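PDB 2X49: invasion protein INVA from Salmonella enterica, which is an inner-membrane component of the type III secretion export apparatus involved in invasion of intestinal epithelial cells, and is represented here by its C-terminal domain. Local coordinates for residues Q175-V180 / L196-L201; L181-S186 / K209-L214; L214-R219 / T294-R299. All coordinates share one frame; numbering follows the deposited sequence.

From the N terminus, helix 174-185 supplies the first segment of two contacts in succession. Contact 1 closes first, when helix 194-204 returns against residues 175-180 after 15 intervening residues. Contact 2 opens before that closure and ends later, where the start of helix 211-221 meets residues 181-186, so the two loops cross. Together they gather three consecutive helices into one bundle. Contact 3 follows in series, beginning at L214, the residue on which contact 2 ends. It spans 74 residues and ties helix 211-221 to the start of helix 299-306 and the turn before it, joining the helical bundle to the region of the parallel sheet.

Contact 1: residues Q175-V180 / L196-L201; sequences QRISEV and LIMEAL
A chi1 of -65° holds I177 CG1 beside the backbone N and swings CG2 to the position trans to that nitrogen, where it meets the end of M198. M198 leaves its helix at an angle but then folds twice, at chi2 (-69°) and again at chi3, and this bent chain brings the terminal methyl back toward I177. The two side chains cross at about a right angle, and M198 CE comes to 3.7 Å from I177 CG2, the closest approach of the contact. An unbranched, flexible methionine suits the place because it can bridge a wide separation: the axes of segments 175-180 and 196-201 pass 12.1 Å apart, with 121° between their directions.

The other partner on helix 194-204 is L201, whose forked end serves two residues. Its CD1 lies 4.3 Å from I177 CG1, and its CD2 lies 4.4 Å from V180 CG2, so the leucine reaches successive turns of helix 174-185 with one methyl each. V180 is compact and beta-branched, which places a methyl on this face without a long arm. Helix 211-221 packs against both helices through L214, which touches V180 and L201, while helix 162-169 packs on I177 and M198. A polar tie to the start of helix 211-221 runs from R176 NH1, which is hydrogen-bonded to the carbonyl oxygen of K209.

All four touching residues are buried, and every atom that meets across the contact is carbon. The attraction is therefore dispersion and the exclusion of water, with no bond direction to fix the pairing. One close methyl contact and two longer ones imply non-directional packing that probably depends on shape and burial.

Contact 2: residues L181-S186 / K209-L214; sequences LQRLLS and KDVINL
R183 reaches from helix 174-185 to the first turn of helix 211-221, where V211 and I212 receive it. The contact across the segments is van der Waals packing of one methyl over the guanidinium face and a second, oblique one near NE. I212 CD1 sits over one face, 3.3 Å above the plane and offset toward the rim, with NH1 of R183 as its nearest atom at 3.4 Å. V211 CG1 approaches obliquely instead, 4.1 Å from R183 NE. Its place follows from a chi1 of 72°, which lodges CG1 between the backbone N and the carbonyl carbon. The arginine is extended from CG to NE and crosses both side chains at about a right angle. Its length suits the site, since the extended chain carries the flat group to I212, passing V211 at NE.

The hydrogen bonds lie within the segments: an N-cap on one, a serine-to-carbonyl bond on the other. D210 is the N-cap of helix 211-221: its OD2 accepts from N213 N at 3.0 Å, a nearly straight bond of 173°, and weakly from I212 N at 3.1 Å. A short carboxylate is well suited to take up backbone N-H groups that have no preceding turn to bond to. Its other oxygen, OD1, is bonded to S259 OG. In the segment 181-186, S186 OG donates to R183 O over 3.1 Å, from a position 42° out of the carbonyl plane.

The cap is consistent with fixing the first turn, which carries V211 and I212, whereas the meeting across the segments is methyl against guanidinium. I212 CD1 covers part of one face without neutralising the cation, whose charge is probably eased by solvent, R183 being exposed.

Contact 3: residues L214-R219 / T294-R299; sequences LVEHIR and TSVDVR
A side-on, bidentate glutamate-arginine salt bridge, together with an arginine-arginine stack, links helix 211-221 to the start of helix 299-306 and the turn before it, which follows strand 291-294 of the parallel sheet. E216 leaves its helix with CG trans to the backbone N and bends at chi2 (65°), which carries its carboxylate across to R299. There each oxygen takes one nitrogen through its syn lone pair: OE1 receives NH2 at 2.9 Å, and OE2 receives NE at 2.8 Å. Carboxylate and guanidinium planes differ by only 9°, so both bonds run nearly straight in the arginine plane and hold the group against rotation.

R219, one helical turn beyond E216, lays its own guanidinium flat on that of R299, with centres 3.6 Å apart and planes at 6°. Its NE is over the centre of the R299 guanidinium, 3.5 Å from R299 CZ. The stack of two cations is probably made tolerable by nearby carboxylates: besides E216, R219 NE has a salt bridge to E320, and R299 NH1 has one to E187. R299 NH1 also donates to the carbonyl oxygen of V315. Arginine suits both places, since its flat face can stack while its nitrogens are bonded to acceptors.

V296 makes a peripheral contact, its CG2 coming no nearer than 4.4 Å to E216 OE2. A water molecule completes the link from the turn: it donates to V296 O at 2.8 Å and, more weakly, to E216 OE2 at 2.7 Å.

Contact 1: residues Q175-V180 / L196-L201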
loop_
_atom_site.group_PDB
_atom_site.type_symbol
_atom_site.label_atom_id
_atom_site.label_comp_id
_atom_site.label_asym_id
_atom_site.label_seq_id
_atom_site.Cartn_x
_atom_site.Cartn_y
_atom_site.Cartn_z
ATOM N N GLN A 175 -18.193 14.795 4.313
ATOM C CA GLN A 175 -17.552 13.963 5.337
ATOM C C GLN A 175 -17.516 12.495 4.952
ATOM O O GLN A 175 -16.514 11.781 5.134
ATOM C CB GLN A 175 -18.265 14.108 6.685
ATOM C CG GLN A 175 -17.654 13.246 7.763
ATOM C CD GLN A 175 -16.209 13.634 8.090
ATOM O OE1 GLN A 175 -15.236 12.889 7.537
ATOM N NE2 GLN A 175 -15.973 14.575 8.847
ATOM N N ARG A 176 -18.625 12.039 4.408
ATOM C CA ARG A 176 -18.761 10.637 3.990
ATOM C C ARG A 176 -17.858 10.337 2.801
ATOM O O ARG A 176 -17.169 9.336 2.775
ATOM C CB ARG A 176 -20.242 10.304 3.672
ATOM C CG ARG A 176 -20.473 8.982 3.093
ATOM C CD ARG A 176 -19.923 7.841 3.848
ATOM N NE ARG A 176 -20.233 7.846 5.259
ATOM C CZ ARG A 176 -21.260 7.226 5.813
ATOM N NH1 ARG A 176 -22.112 6.541 5.068
ATOM N NH2 ARG A 176 -21.423 7.292 7.118
ATOM N N ILE A 177 -17.811 11.283 1.880
ATOM C CA ILE A 177 -16.932 11.129 0.711
ATOM C C ILE A 177 -15.460 11.041 1.193
ATOM O O ILE A 177 -14.670 10.199 0.722
ATOM C CB ILE A 177 -17.124 12.220 -0.309
ATOM C CG1 ILE A 177 -18.551 12.123 -0.915
ATOM C CG2 ILE A 177 -16.009 12.069 -1.393
ATOM C CD1 ILE A 177 -18.952 13.424 -1.679
ATOM N N SER A 178 -15.120 11.869 2.159
ATOM C CA SER A 178 -13.724 12.005 2.652
ATOM C C SER A 178 -13.336 10.677 3.280
ATOM O O SER A 178 -12.248 10.114 3.046
ATOM C CB SER A 178 -13.547 13.137 3.647
ATOM O OG SER A 178 -12.168 13.359 3.978
ATOM N N GLU A 179 -14.291 10.115 4.017
ATOM C CA GLU A 179 -14.100 8.802 4.627
ATOM C C GLU A 179 -13.834 7.685 3.640
ATOM O O GLU A 179 -12.928 6.851 3.798
ATOM C CB GLU A 179 -15.247 8.420 5.577
ATOM C CG GLU A 179 -15.230 9.240 6.790
ATOM C CD GLU A 179 -16.511 9.168 7.595
ATOM O OE1 GLU A 179 -17.432 8.410 7.210
ATOM O OE2 GLU A 179 -16.601 9.897 8.619
ATOM N N VAL A 180 -14.621 7.676 2.575
ATOM C CA VAL A 180 -14.433 6.730 1.445
ATOM C C VAL A 180 -13.007 6.843 0.852
ATOM O O VAL A 180 -12.238 5.884 0.703
ATOM C CB VAL A 180 -15.477 6.895 0.365
ATOM C CG1 VAL A 180 -15.119 6.085 -0.861
ATOM C CG2 VAL A 180 -16.829 6.470 0.929
ATOM N N LEU A 196 -14.363 8.612 -11.882
ATOM C CA LEU A 196 -14.885 7.220 -11.760
ATOM C C LEU A 196 -15.355 6.885 -10.349
ATOM O O LEU A 196 -16.340 6.166 -10.115
ATOM C CB LEU A 196 -13.874 6.211 -12.274
ATOM C CG LEU A 196 -13.763 6.281 -13.796
ATOM C CD1 LEU A 196 -12.908 5.097 -14.314
ATOM C CD2 LEU A 196 -15.130 6.336 -14.502
ATOM N N ILE A 197 -14.674 7.430 -9.370
ATOM C CA ILE A 197 -15.010 7.189 -8.025
ATOM C C ILE A 197 -16.379 7.810 -7.780
ATOM O O ILE A 197 -17.218 7.224 -7.115
ATOM C CB ILE A 197 -13.970 7.696 -7.029
ATOM C CG1 ILE A 197 -12.731 6.815 -7.132
ATOM C CG2 ILE A 197 -14.459 7.632 -5.605
ATOM C CD1 ILE A 197 -11.542 7.408 -6.405
ATOM N N MET A 198 -16.532 9.018 -8.252
ATOM C CA MET A 198 -17.813 9.765 -8.096
ATOM C C MET A 198 -18.945 9.076 -8.811
ATOM O O MET A 198 -20.080 9.030 -8.298
ATOM C CB MET A 198 -17.675 11.226 -8.470
ATOM C CG MET A 198 -16.771 12.012 -7.576
ATOM S SD MET A 198 -17.476 12.218 -5.937
ATOM C CE MET A 198 -16.289 11.332 -4.961
ATOM N N GLU A 199 -18.675 8.539 -9.986
ATOM C CA GLU A 199 -19.738 7.802 -10.709
ATOM C C GLU A 199 -20.185 6.595 -9.857
ATOM O O GLU A 199 -21.371 6.253 -9.768
ATOM C CB GLU A 199 -19.296 7.341 -12.099
ATOM C CG GLU A 199 -19.217 8.459 -13.070
ATOM C CD GLU A 199 -18.617 8.043 -14.418
ATOM O OE1 GLU A 199 -18.049 6.913 -14.482
ATOM O OE2 GLU A 199 -18.705 8.837 -15.387
ATOM N N ALA A 200 -19.228 5.973 -9.201
ATOM C CA ALA A 200 -19.539 4.795 -8.366
ATOM C C ALA A 200 -20.267 5.174 -7.094
ATOM O O ALA A 200 -21.192 4.488 -6.656
ATOM C CB ALA A 200 -18.249 3.957 -8.049
ATOM N N LEU A 201 -19.971 6.349 -6.593
ATOM C CA LEU A 201 -20.698 6.854 -5.413
ATOM C C LEU A 201 -22.125 7.196 -5.800
ATOM O O LEU A 201 -23.060 6.954 -5.017
ATOM C CB LEU A 201 -20.021 8.050 -4.790
ATOM C CG LEU A 201 -18.794 7.719 -3.963
ATOM C CD1 LEU A 201 -17.931 8.977 -3.720
ATOM C CD2 LEU A 201 -19.237 7.135 -2.678
#

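Contact 2: residues L181-S186 / K209-L214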
loop_
_atom_site.group_PDB
_atom_site.type_symbol
_atom_site.label_atom_id
_atom_site.label_comp_id
_atom_site.label_asym_id
_atom_site.label_seq_id
_atom_site.Cartn_x
_atom_site.Cartn_y
_atom_site.Cartn_z
ATOM N N LEU A 181 -12.621 8.053 0.597
ATOM C CA LEU A 181 -11.306 8.320 -0.037
ATOM C C LEU A 181 -10.150 7.870 0.861
ATOM O O LEU A 181 -9.169 7.272 0.390
ATOM C CB LEU A 181 -11.189 9.810 -0.414
ATOM C CG LEU A 181 -12.146 10.394 -1.490
ATOM C CD1 LEU A 181 -11.788 11.840 -1.957
ATOM C CD2 LEU A 181 -12.186 9.503 -2.720
ATOM N N GLN A 182 -10.230 8.214 2.166
ATOM C CA GLN A 182 -9.205 7.803 3.134
ATOM C C GLN A 182 -9.067 6.294 3.204
ATOM O O GLN A 182 -7.965 5.753 3.301
ATOM C CB GLN A 182 -9.478 8.356 4.558
ATOM C CG GLN A 182 -9.255 9.778 4.770
ATOM C CD GLN A 182 -9.672 10.171 6.175
ATOM O OE1 GLN A 182 -10.656 9.636 6.704
ATOM N NE2 GLN A 182 -8.945 11.103 6.795
ATOM N N ARG A 183 -10.222 5.632 3.163
ATOM C CA ARG A 183 -10.240 4.176 3.271
ATOM C C ARG A 183 -9.664 3.507 2.044
ATOM O O ARG A 183 -9.017 2.472 2.128
ATOM C CB ARG A 183 -11.609 3.656 3.711
ATOM C CG ARG A 183 -11.924 4.001 5.178
ATOM C CD ARG A 183 -13.388 3.718 5.582
ATOM N NE ARG A 183 -13.646 4.113 6.991
ATOM C CZ ARG A 183 -13.235 3.406 8.032
ATOM N NH1 ARG A 183 -12.625 2.260 7.847
ATOM N NH2 ARG A 183 -13.456 3.825 9.271
ATOM N N LEU A 184 -9.825 4.141 0.894
ATOM C CA LEU A 184 -9.210 3.648 -0.375
ATOM C C LEU A 184 -7.679 3.823 -0.293
ATOM O O LEU A 184 -6.925 2.868 -0.407
ATOM C CB LEU A 184 -9.775 4.355 -1.600
ATOM C CG LEU A 184 -11.234 4.054 -1.873
ATOM C CD1 LEU A 184 -11.698 4.999 -2.989
ATOM C CD2 LEU A 184 -11.393 2.557 -2.202
ATOM N N LEU A 185 -7.258 5.028 0.055
ATOM C CA LEU A 185 -5.830 5.374 0.072
ATOM C C LEU A 185 -5.099 4.565 1.087
ATOM O O LEU A 185 -3.961 4.185 0.865
ATOM C CB LEU A 185 -5.639 6.873 0.336
ATOM C CG LEU A 185 -6.068 7.825 -0.769
ATOM C CD1 LEU A 185 -6.361 9.262 -0.278
ATOM C CD2 LEU A 185 -4.995 7.863 -1.841
ATOM N N SER A 186 -5.764 4.256 2.215
ATOM C CA SER A 186 -5.078 3.592 3.344
ATOM C C SER A 186 -4.744 2.165 2.963
ATOM O O SER A 186 -3.939 1.515 3.648
ATOM C CB SER A 186 -5.894 3.608 4.672
ATOM O OG SER A 186 -7.035 2.789 4.547
ATOM N N LYS A 209 -25.531 2.941 3.208
ATOM C CA LYS A 209 -25.291 4.019 4.215
ATOM C C LYS A 209 -24.223 3.649 5.234
ATOM O O LYS A 209 -23.789 4.471 6.038
ATOM C CB LYS A 209 -26.593 4.414 4.933
ATOM C CG LYS A 209 -27.710 4.985 4.020
ATOM C CD LYS A 209 -27.214 6.073 3.137
ATOM C CE LYS A 209 -28.357 6.722 2.349
ATOM N NZ LYS A 209 -27.913 7.538 1.232
ATOM N N ASP A 210 -23.800 2.401 5.183
ATOM C CA ASP A 210 -22.708 1.894 6.063
ATOM C C ASP A 210 -21.388 2.092 5.329
ATOM O O ASP A 210 -21.184 1.633 4.212
ATOM C CB ASP A 210 -22.912 0.427 6.408
ATOM C CG ASP A 210 -21.765 -0.165 7.215
ATOM O OD1 ASP A 210 -21.918 -0.291 8.461
ATOM O OD2 ASP A 210 -20.736 -0.534 6.620
ATOM N N VAL A 211 -20.480 2.813 5.953
ATOM C CA VAL A 211 -19.288 3.248 5.215
ATOM C C VAL A 211 -18.372 2.110 4.764
ATOM O O VAL A 211 -17.764 2.185 3.706
ATOM C CB VAL A 211 -18.454 4.315 5.986
ATOM C CG1 VAL A 211 -17.737 3.714 7.162
ATOM C CG2 VAL A 211 -17.471 4.935 5.050
ATOM N N ILE A 212 -18.294 1.075 5.571
ATOM C CA ILE A 212 -17.358 -0.053 5.275
ATOM C C ILE A 212 -17.862 -0.765 4.038
ATOM O O ILE A 212 -17.142 -1.021 3.059
ATOM C CB ILE A 212 -17.243 -1.025 6.393
ATOM C CG1 ILE A 212 -16.594 -0.340 7.583
ATOM C CG2 ILE A 212 -16.373 -2.225 6.021
ATOM C CD1 ILE A 212 -15.468 0.469 7.210
ATOM N N ASN A 213 -19.135 -1.049 4.123
ATOM C CA ASN A 213 -19.823 -1.731 3.032
ATOM C C ASN A 213 -19.700 -0.899 1.758
ATOM O O ASN A 213 -19.418 -1.390 0.713
ATOM C CB ASN A 213 -21.296 -2.020 3.374
ATOM C CG ASN A 213 -21.447 -3.097 4.426
ATOM O OD1 ASN A 213 -20.480 -3.746 4.810
ATOM N ND2 ASN A 213 -22.680 -3.292 4.903
ATOM N N LEU A 214 -19.956 0.401 1.871
ATOM C CA LEU A 214 -19.888 1.308 0.714
ATOM C C LEU A 214 -18.511 1.260 0.043
ATOM O O LEU A 214 -18.385 1.236 -1.201
ATOM C CB LEU A 214 -20.258 2.770 1.119
ATOM C CG LEU A 214 -20.225 3.827 0.020
ATOM C CD1 LEU A 214 -21.220 3.451 -1.084
ATOM C CD2 LEU A 214 -20.435 5.263 0.560
#

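Contact 3: residues L214-R219 / T294-R299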
loop_
_atom_site.group_PDB
_atom_site.type_symbol
_atom_site.label_atom_id
_atom_site.label_comp_id
_atom_site.label_asym_id
_atom_site.label_seq_id
_atom_site.Cartn_x
_atom_site.Cartn_y
_atom_site.Cartn_z
ATOM N N LEU A 214 -19.956 0.401 1.871
ATOM C CA LEU A 214 -19.888 1.308 0.714
ATOM C C LEU A 214 -18.511 1.260 0.043
ATOM O O LEU A 214 -18.385 1.236 -1.201
ATOM C CB LEU A 214 -20.258 2.770 1.119
ATOM C CG LEU A 214 -20.225 3.827 0.020
ATOM C CD1 LEU A 214 -21.220 3.451 -1.084
ATOM C CD2 LEU A 214 -20.435 5.263 0.560
ATOM N N VAL A 215 -17.478 1.318 0.864
ATOM C CA VAL A 215 -16.106 1.262 0.357
ATOM C C VAL A 215 -15.866 0.008 -0.474
ATOM O O VAL A 215 -15.267 0.066 -1.531
ATOM C CB VAL A 215 -15.008 1.378 1.473
ATOM C CG1 VAL A 215 -13.655 1.011 0.884
ATOM C CG2 VAL A 215 -14.979 2.791 1.970
ATOM N N GLU A 216 -16.418 -1.091 -0.027
ATOM C CA GLU A 216 -16.221 -2.348 -0.743
ATOM C C GLU A 216 -16.812 -2.257 -2.163
ATOM O O GLU A 216 -16.296 -2.834 -3.147
ATOM C CB GLU A 216 -16.783 -3.532 0.054
ATOM C CG GLU A 216 -16.120 -4.815 -0.297
ATOM C CD GLU A 216 -14.612 -4.889 0.059
ATOM O OE1 GLU A 216 -14.063 -4.016 0.805
ATOM O OE2 GLU A 216 -13.968 -5.862 -0.389
ATOM N N HIS A 217 -17.977 -1.617 -2.257
ATOM C CA HIS A 217 -18.614 -1.461 -3.545
ATOM C C HIS A 217 -17.806 -0.557 -4.472
ATOM O O HIS A 217 -17.707 -0.777 -5.691
ATOM C CB HIS A 217 -20.063 -0.963 -3.430
ATOM C CG HIS A 217 -21.002 -1.948 -2.806
ATOM N ND1 HIS A 217 -21.302 -3.164 -3.384
ATOM C CD2 HIS A 217 -21.758 -1.878 -1.680
ATOM C CE1 HIS A 217 -22.158 -3.823 -2.621
ATOM N NE2 HIS A 217 -22.469 -3.051 -1.592
ATOM N N ILE A 218 -17.260 0.486 -3.876
ATOM C CA ILE A 218 -16.437 1.459 -4.619
ATOM C C ILE A 218 -15.179 0.752 -5.161
ATOM O O ILE A 218 -14.802 0.874 -6.335
ATOM C CB ILE A 218 -16.071 2.722 -3.818
ATOM C CG1 ILE A 218 -17.336 3.452 -3.323
ATOM C CG2 ILE A 218 -15.202 3.647 -4.643
ATOM C CD1 ILE A 218 -18.402 3.605 -4.355
ATOM N N ARG A 219 -14.595 -0.058 -4.301
ATOM C CA ARG A 219 -13.385 -0.845 -4.691
ATOM C C ARG A 219 -13.747 -1.675 -5.892
ATOM O O ARG A 219 -13.012 -1.819 -6.870
ATOM C CB ARG A 219 -12.893 -1.751 -3.576
ATOM C CG ARG A 219 -12.163 -1.061 -2.478
ATOM C CD ARG A 219 -11.673 -2.069 -1.500
ATOM N NE ARG A 219 -10.716 -3.032 -2.053
ATOM C CZ ARG A 219 -9.393 -2.938 -1.890
ATOM N NH1 ARG A 219 -8.869 -1.928 -1.159
ATOM N NH2 ARG A 219 -8.595 -3.865 -2.434
ATOM N N THR A 294 -8.141 -13.345 -2.194
ATOM C CA THR A 294 -9.254 -14.033 -1.551
ATOM C C THR A 294 -10.601 -13.741 -2.170
ATOM O O THR A 294 -10.742 -12.919 -3.043
ATOM C CB THR A 294 -9.334 -13.693 -0.090
ATOM O OG1 THR A 294 -10.075 -14.738 0.559
ATOM C CG2 THR A 294 -9.939 -12.340 0.064
ATOM N N SER A 295 -11.612 -14.436 -1.679
ATOM C CA SER A 295 -13.000 -14.194 -2.112
ATOM C C SER A 295 -13.475 -12.824 -1.665
ATOM O O SER A 295 -13.055 -12.298 -0.626
ATOM C CB SER A 295 -13.957 -15.264 -1.569
ATOM O OG SER A 295 -13.651 -16.602 -2.015
ATOM N N VAL A 296 -14.372 -12.241 -2.444
ATOM C CA VAL A 296 -14.866 -10.901 -2.104
ATOM C C VAL A 296 -15.560 -10.899 -0.744
ATOM O O VAL A 296 -15.520 -9.934 -0.026
ATOM C CB VAL A 296 -15.828 -10.263 -3.170
ATOM C CG1 VAL A 296 -17.092 -11.075 -3.288
ATOM C CG2 VAL A 296 -16.110 -8.834 -2.760
ATOM N N ASP A 297 -16.216 -11.989 -0.398
ATOM C CA ASP A 297 -16.984 -12.004 0.872
ATOM C C ASP A 297 -16.145 -11.882 2.137
ATOM O O ASP A 297 -16.647 -11.465 3.186
ATOM C CB ASP A 297 -18.035 -13.126 0.947
ATOM C CG ASP A 297 -17.470 -14.526 0.996
ATOM O OD1 ASP A 297 -16.279 -14.734 0.747
ATOM O OD2 ASP A 297 -18.278 -15.461 1.238
ATOM N N VAL A 298 -14.870 -12.226 2.038
ATOM C CA VAL A 298 -13.997 -12.257 3.226
ATOM C C VAL A 298 -12.840 -11.222 3.177
ATOM O O VAL A 298 -12.136 -10.972 4.185
ATOM C CB VAL A 298 -13.437 -13.670 3.509
ATOM C CG1 VAL A 298 -14.574 -14.640 3.933
ATOM C CG2 VAL A 298 -12.623 -14.178 2.322
ATOM N N ARG A 299 -12.638 -10.633 2.003
ATOM C CA ARG A 299 -11.468 -9.736 1.747
ATOM C C ARG A 299 -11.225 -8.697 2.863
ATOM O O ARG A 299 -10.146 -8.658 3.470
ATOM C CB ARG A 299 -11.596 -8.988 0.397
ATOM C CG ARG A 299 -10.302 -8.280 -0.078
ATOM C CD ARG A 299 -10.569 -7.032 -0.839
ATOM N NE ARG A 299 -11.155 -5.945 -0.065
ATOM C CZ ARG A 299 -10.509 -5.097 0.725
ATOM N NH1 ARG A 299 -9.184 -5.177 0.857
ATOM N NH2 ARG A 299 -11.188 -4.167 1.398
HETATM O O HOH W 1 -14.704 -7.756 1.458
#